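Local atomic coordinates of actin-related protein 8 (Homo sapiens, PDB entry 4FO0), a protein that binds ATP with low basal ATPase activity, does not polymerise, and serves as a proposed core component of the INO80 chromatin-remodelling complex. Residues E216-N219 / M220-K224; Q578-G581 / V582-R586; K80-D83 / Q84-S88. All blocks are in the same frame, centred on the assembly; numbering follows the deposited sequence.

Contact 1 (E216-N219 / M220-K224)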
# COMPACT_ATOMS: atom_id res chain seq x y z
N GLU A 216 -15.85 -13.75 6.94
CA GLU A 216 -16.69 -12.64 7.37
C GLU A 216 -17.00 -11.64 6.27
O GLU A 216 -18.10 -11.09 6.21
CB GLU A 216 -16.01 -11.90 8.52
CG GLU A 216 -15.94 -12.68 9.82
CD GLU A 216 -17.29 -12.78 10.50
OE1 GLU A 216 -18.24 -12.12 10.03
OE2 GLU A 216 -17.39 -13.53 11.50
N LEU A 217 -16.02 -11.38 5.42
CA LEU A 217 -16.15 -10.38 4.37
C LEU A 217 -17.10 -10.90 3.31
O LEU A 217 -18.03 -10.21 2.89
CB LEU A 217 -14.79 -10.09 3.74
CG LEU A 217 -13.87 -9.22 4.60
CD1 LEU A 217 -12.46 -9.18 4.01
CD2 LEU A 217 -14.44 -7.82 4.77
N VAL A 218 -16.84 -12.12 2.88
CA VAL A 218 -17.73 -12.82 1.99
C VAL A 218 -19.15 -12.78 2.55
O VAL A 218 -20.11 -12.49 1.83
CB VAL A 218 -17.31 -14.28 1.83
CG1 VAL A 218 -18.39 -15.04 1.08
CG2 VAL A 218 -15.97 -14.36 1.12
N ASN A 219 -19.29 -13.07 3.84
CA ASN A 219 -20.62 -13.04 4.42
C ASN A 219 -21.20 -11.64 4.29
O ASN A 219 -22.38 -11.47 3.98
CB ASN A 219 -20.61 -13.51 5.87
CG ASN A 219 -21.99 -13.51 6.48
OD1 ASN A 219 -22.81 -14.39 6.19
ND2 ASN A 219 -22.27 -12.52 7.30
N MET A 220 -20.36 -10.64 4.50
CA MET A 220 -20.80 -9.27 4.41
C MET A 220 -21.26 -8.96 2.99
O MET A 220 -22.35 -8.43 2.78
CB MET A 220 -19.70 -8.32 4.87
CG MET A 220 -20.13 -6.88 4.81
SD MET A 220 -18.79 -5.69 4.68
CE MET A 220 -17.81 -6.37 3.34
N ILE A 221 -20.42 -9.28 2.00
CA ILE A 221 -20.76 -9.03 0.60
C ILE A 221 -22.11 -9.64 0.19
O ILE A 221 -22.97 -8.96 -0.38
CB ILE A 221 -19.72 -9.62 -0.35
CG1 ILE A 221 -18.35 -8.98 -0.12
CG2 ILE A 221 -20.15 -9.39 -1.77
CD1 ILE A 221 -18.40 -7.50 -0.24
N LEU A 222 -22.27 -10.93 0.47
CA LEU A 222 -23.44 -11.66 0.04
C LEU A 222 -24.68 -11.37 0.88
O LEU A 222 -25.74 -11.02 0.35
CB LEU A 222 -23.13 -13.17 0.02
CG LEU A 222 -22.10 -13.58 -1.03
CD1 LEU A 222 -21.87 -15.06 -0.98
CD2 LEU A 222 -22.55 -13.14 -2.41
N MET A 223 -24.54 -11.51 2.20
CA MET A 223 -25.68 -11.41 3.10
C MET A 223 -26.06 -9.98 3.51
O MET A 223 -27.23 -9.63 3.55
CB MET A 223 -25.46 -12.27 4.36
CG MET A 223 -25.31 -13.77 4.11
SD MET A 223 -26.60 -14.51 3.06
CE MET A 223 -26.07 -13.93 1.45
N LYS A 224 -25.07 -9.15 3.83
CA LYS A 224 -25.36 -7.82 4.35
C LYS A 224 -25.53 -6.78 3.24
O LYS A 224 -26.37 -5.90 3.33
CB LYS A 224 -24.25 -7.37 5.31
CG LYS A 224 -24.11 -8.21 6.55
CD LYS A 224 -24.96 -7.63 7.68
CE LYS A 224 -24.74 -8.40 8.97
NZ LYS A 224 -23.30 -8.46 9.35
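Asn219 and Met223 sit one turn apart on helix 211-225 and cross at about a right angle. The CG of Asn219 stands anti to the backbone N (chi1 -178°), which turns the amide along the helix so that Asn219 OD1 lies 3.3 Å from Met223 CG. The polar demand of that oxygen is met by the indole NE1 of Trp577 (helix 574-580); the Trp577 side chain also touches Met223. On another side of the helix, Met220 runs beside Leu217 in the same direction. Its chain bends only at chi3 (49°), and the terminal Met220 CE meets Leu217 CD2 at 3.9 Å; beyond, Met220 packs on Glu178 and Trp181 of helix 170-187. Val218 and Leu222 likewise lie side by side, CG1 of Val218 4.0 Å from CD1 of Leu222, with Ile230 of strand 229-234 touching both. Through the backbone, Ile221 N bonds to Leu217 O at 2.7 Å, whereas the 220-224 turn widens to the pi type. The chemistry implies that this helix of the beta-alpha-beta unit 200-205/211-225/229-234 packs its apolar residues on the strands and on helices 170-187 and 574-580, while one amide oxygen ties it to helix 574-580.

Contact 2 (Q578-G581 / V582-R586)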
# COMPACT_ATOMS: atom_id res chain seq x y z
N GLN A 578 -25.74 -18.97 2.28
CA GLN A 578 -26.67 -19.03 3.39
C GLN A 578 -26.78 -20.45 3.92
O GLN A 578 -26.94 -20.67 5.11
CB GLN A 578 -28.04 -18.54 2.95
CG GLN A 578 -28.99 -18.23 4.08
CD GLN A 578 -30.09 -17.28 3.67
OE1 GLN A 578 -30.27 -16.99 2.48
NE2 GLN A 578 -30.84 -16.78 4.64
N ARG A 579 -26.69 -21.41 3.00
CA ARG A 579 -26.87 -22.81 3.33
C ARG A 579 -25.60 -23.39 3.94
O ARG A 579 -25.58 -23.79 5.09
CB ARG A 579 -27.24 -23.59 2.09
CG ARG A 579 -28.73 -23.89 1.96
CD ARG A 579 -28.95 -25.31 1.49
NE ARG A 579 -29.65 -25.36 0.22
CZ ARG A 579 -30.25 -24.32 -0.35
NH1 ARG A 579 -30.24 -23.14 0.26
NH2 ARG A 579 -30.87 -24.46 -1.51
N PHE A 580 -24.54 -23.42 3.14
CA PHE A 580 -23.36 -24.21 3.48
C PHE A 580 -22.26 -23.33 4.04
O PHE A 580 -21.33 -23.82 4.67
CB PHE A 580 -22.85 -24.93 2.24
CG PHE A 580 -23.85 -25.86 1.63
CD1 PHE A 580 -23.92 -27.17 2.03
CD2 PHE A 580 -24.72 -25.41 0.66
CE1 PHE A 580 -24.84 -28.03 1.47
CE2 PHE A 580 -25.65 -26.26 0.10
CZ PHE A 580 -25.71 -27.57 0.50
N GLY A 581 -22.38 -22.03 3.82
CA GLY A 581 -21.35 -21.10 4.22
C GLY A 581 -19.94 -21.50 3.80
O GLY A 581 -19.68 -21.87 2.65
N VAL A 582 -19.03 -21.41 4.78
CA VAL A 582 -17.60 -21.59 4.58
C VAL A 582 -17.25 -22.80 3.73
O VAL A 582 -16.18 -22.87 3.12
CB VAL A 582 -16.90 -21.77 5.93
CG1 VAL A 582 -15.39 -21.64 5.77
CG2 VAL A 582 -17.46 -20.76 6.92
N ARG A 583 -18.15 -23.78 3.73
CA ARG A 583 -17.95 -24.98 2.94
C ARG A 583 -17.73 -24.61 1.47
O ARG A 583 -17.02 -25.31 0.75
CB ARG A 583 -19.18 -25.88 3.09
CG ARG A 583 -18.97 -27.31 2.64
CD ARG A 583 -20.29 -27.87 2.15
NE ARG A 583 -20.32 -29.33 2.16
CZ ARG A 583 -21.22 -30.06 1.51
NH1 ARG A 583 -22.15 -29.45 0.78
NH2 ARG A 583 -21.18 -31.38 1.57
N MET A 584 -18.32 -23.50 1.04
CA MET A 584 -18.23 -23.10 -0.36
C MET A 584 -16.82 -22.73 -0.74
O MET A 584 -16.32 -23.12 -1.79
CB MET A 584 -19.16 -21.93 -0.64
CG MET A 584 -20.60 -22.19 -0.20
SD MET A 584 -21.40 -23.42 -1.25
CE MET A 584 -20.02 -24.06 -2.19
N LEU A 585 -16.16 -21.99 0.14
CA LEU A 585 -14.78 -21.58 -0.07
C LEU A 585 -13.87 -22.79 -0.13
O LEU A 585 -13.01 -22.89 -1.01
CB LEU A 585 -14.35 -20.60 1.02
CG LEU A 585 -15.19 -19.32 0.96
CD1 LEU A 585 -15.14 -18.55 2.26
CD2 LEU A 585 -14.74 -18.43 -0.20
N ARG A 586 -14.04 -23.72 0.80
CA ARG A 586 -13.24 -24.94 0.77
C ARG A 586 -13.44 -25.69 -0.54
O ARG A 586 -12.48 -26.16 -1.14
CB ARG A 586 -13.54 -25.84 1.97
CG ARG A 586 -12.75 -25.44 3.20
CD ARG A 586 -12.85 -26.46 4.31
NE ARG A 586 -14.21 -26.58 4.82
CZ ARG A 586 -14.73 -25.81 5.78
NH1 ARG A 586 -15.98 -26.01 6.17
NH2 ARG A 586 -14.00 -24.85 6.34
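Phe580 and Arg583 face each other across a type II' beta turn in which Gly581, the first residue to leave helix 574-580, takes a positive phi (49°), a conformation that favours glycine. The two side chains lie side by side, pointing the same way, with the phenyl and guanidinium planes 14° apart. The approach is oblique, with Arg583 NH1 leaning toward the CD1-CE1 side of the Phe580 ring. Arg583 can reach this far because CG is anti to the backbone N (chi1 -164°) and the chain stays extended as far as NE. Its methylene groups line the way, Arg583 CD standing 3.7 Å from Phe580 CD1 and Arg583 CB 3.9 Å from Phe580 CB. The charged end is also fixed from the helix that follows, where Arg583 NE makes a salt bridge with Glu587. Met584 adds a Met-aromatic contact, its SD 5.3 Å from the centroid of the Phe580 ring, again oblique, and 4.1 Å from Phe580 CB. The Met584 chain bends at chi2 and chi3, and its buried side chain rests on Ile572 and Glu576. The backbone between them reverses at Gly581, whose carbonyl oxygen accepts a nearly straight bond from Met584 N at 2.7 Å. A bond from Arg583 N to Phe580 O across the turn is weak and doubtful. The whole is a type II' beta turn linking helix 574-580 to helix 583-588, near the C terminus of the actin fold.

Contact 3 (K80-D83 / Q84-S88)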
# COMPACT_ATOMS: atom_id res chain seq x y z
N LYS A 80 23.57 3.30 8.96
CA LYS A 80 24.95 3.01 8.59
C LYS A 80 25.04 1.91 7.52
O LYS A 80 25.93 1.94 6.68
CB LYS A 80 25.78 2.64 9.81
CG LYS A 80 26.13 3.81 10.69
CD LYS A 80 26.69 3.31 11.97
CE LYS A 80 26.79 4.38 13.01
NZ LYS A 80 26.69 3.72 14.35
N MET A 81 24.13 0.95 7.55
CA MET A 81 24.09 -0.03 6.48
C MET A 81 23.64 0.60 5.15
O MET A 81 24.23 0.32 4.10
CB MET A 81 23.23 -1.23 6.86
CG MET A 81 23.70 -1.92 8.14
SD MET A 81 25.44 -2.47 8.05
CE MET A 81 25.45 -3.40 6.51
N VAL A 82 22.62 1.45 5.22
CA VAL A 82 22.18 2.23 4.06
C VAL A 82 23.34 3.02 3.48
O VAL A 82 23.63 2.95 2.29
CB VAL A 82 21.03 3.23 4.41
CG1 VAL A 82 20.54 3.93 3.17
CG2 VAL A 82 19.86 2.50 5.08
N ASP A 83 24.01 3.76 4.35
CA ASP A 83 25.13 4.58 3.93
C ASP A 83 26.23 3.75 3.30
O ASP A 83 26.84 4.18 2.32
CB ASP A 83 25.67 5.39 5.12
CG ASP A 83 24.92 6.72 5.30
OD1 ASP A 83 24.10 7.07 4.42
OD2 ASP A 83 25.18 7.44 6.30
N GLN A 84 26.47 2.56 3.84
CA GLN A 84 27.52 1.69 3.35
C GLN A 84 27.20 1.20 1.94
O GLN A 84 28.07 1.13 1.08
CB GLN A 84 27.72 0.51 4.29
CG GLN A 84 28.71 -0.51 3.76
CD GLN A 84 28.74 -1.78 4.57
OE1 GLN A 84 28.56 -1.77 5.79
NE2 GLN A 84 28.96 -2.90 3.89
N ALA A 85 25.93 0.87 1.74
CA ALA A 85 25.42 0.45 0.45
C ALA A 85 25.46 1.57 -0.57
O ALA A 85 25.63 1.33 -1.76
CB ALA A 85 24.00 -0.08 0.60
N ILE A 86 25.28 2.80 -0.10
CA ILE A 86 25.26 3.94 -1.01
C ILE A 86 26.67 4.21 -1.55
O ILE A 86 26.89 4.29 -2.76
CB ILE A 86 24.73 5.20 -0.31
CG1 ILE A 86 23.22 5.08 -0.06
CG2 ILE A 86 25.02 6.44 -1.12
CD1 ILE A 86 22.64 6.26 0.73
N TRP A 87 27.60 4.33 -0.62
CA TRP A 87 29.02 4.48 -0.90
C TRP A 87 29.56 3.37 -1.79
O TRP A 87 30.29 3.61 -2.74
CB TRP A 87 29.79 4.44 0.42
CG TRP A 87 31.25 4.70 0.27
CD1 TRP A 87 32.27 3.82 0.47
CD2 TRP A 87 31.86 5.95 -0.11
NE1 TRP A 87 33.47 4.44 0.24
CE2 TRP A 87 33.25 5.74 -0.11
CE3 TRP A 87 31.36 7.21 -0.45
CZ2 TRP A 87 34.15 6.76 -0.45
CZ3 TRP A 87 32.26 8.22 -0.77
CH2 TRP A 87 33.64 7.98 -0.77
N SER A 88 29.19 2.14 -1.45
CA SER A 88 29.67 0.97 -2.16
C SER A 88 29.32 0.99 -3.65
O SER A 88 30.03 0.39 -4.46
CB SER A 88 29.12 -0.30 -1.49
OG SER A 88 28.38 -1.07 -2.42
O HOH W 1 28.48 0.42 7.46
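Met81 and Gln84 lie side by side toward the C-terminal end of helix 71-88, both pointing the same way over its exposed flank. Met81 doubles back through bends at chi2 and chi3, bringing its methyl CE 3.6 Å from Gln84 OE1, while SD stands slightly farther from the same oxygen. Gln84 instead holds CG anti to the backbone N (chi1 174°) and remains extended beyond it. A water bridges this amide to the backbone: it donates to Gln84 OE1 at 2.8 Å and to Lys80 O at 3.1 Å, linking the side chain to the preceding turn. The carbonyl of Lys80 therefore serves two donors, since Gln84 N also bonds to it, from above the carbonyl plane rather than on a lone pair.

The buried flank is apolar. Val82 and Ile86 run alongside each other in the same direction, and CG1 of Val82 meets CD1 of Ile86 at 4.0 Å. Met359 of helix 353-359 touches both, as well as Ala85. Asp83 also points the same way as Ile86, its OD1 4.1 Å from Ile86 CD1; the carboxylate oxygen OD1 accepts a hydrogen bond from Gln356 NE2 on that neighbouring helix. The Asp83 carbonyl receives Trp87 N at 3.0 Å in a nearly straight bond; Ile86 N bonds chiefly to Val82 O and only weakly to Asp83 O. Trp87 carries its indole away from Asp83 and forms a cation-pi contact with Arg96, whose NH1 also bonds to Trp87 O. Apart from the weak i to i+3 bond, the i to i+4 backbone bonds, with one flank packed on helix 353-359 and the other largely exposed, are those of an amphipathic alpha-helix of the actin fold.

How the contacts relate
Contact 3 comes first along the chain, on helix 71-88, followed by contact 1 on helix 211-225 and contact 2 at the junction of helices 574-580 and 583-588. Contacts 1 and 2, far apart in sequence, are neighbours in space: their centres are about 12 Å apart, and Met223 SD packs 4.3 Å from Gln578 CB. Strand 572-573, just ahead of contact 2, pairs with strand 229-234, just after contact 1, so the C-terminal region returns to the sheet on which helix 211-225 packs. Contact 3 lies across the chain's centre, its centre about 49 Å from that of contact 1 and 52 Å from that of contact 2. The contacts thus mark two distant flanks of the ATP-binding actin fold.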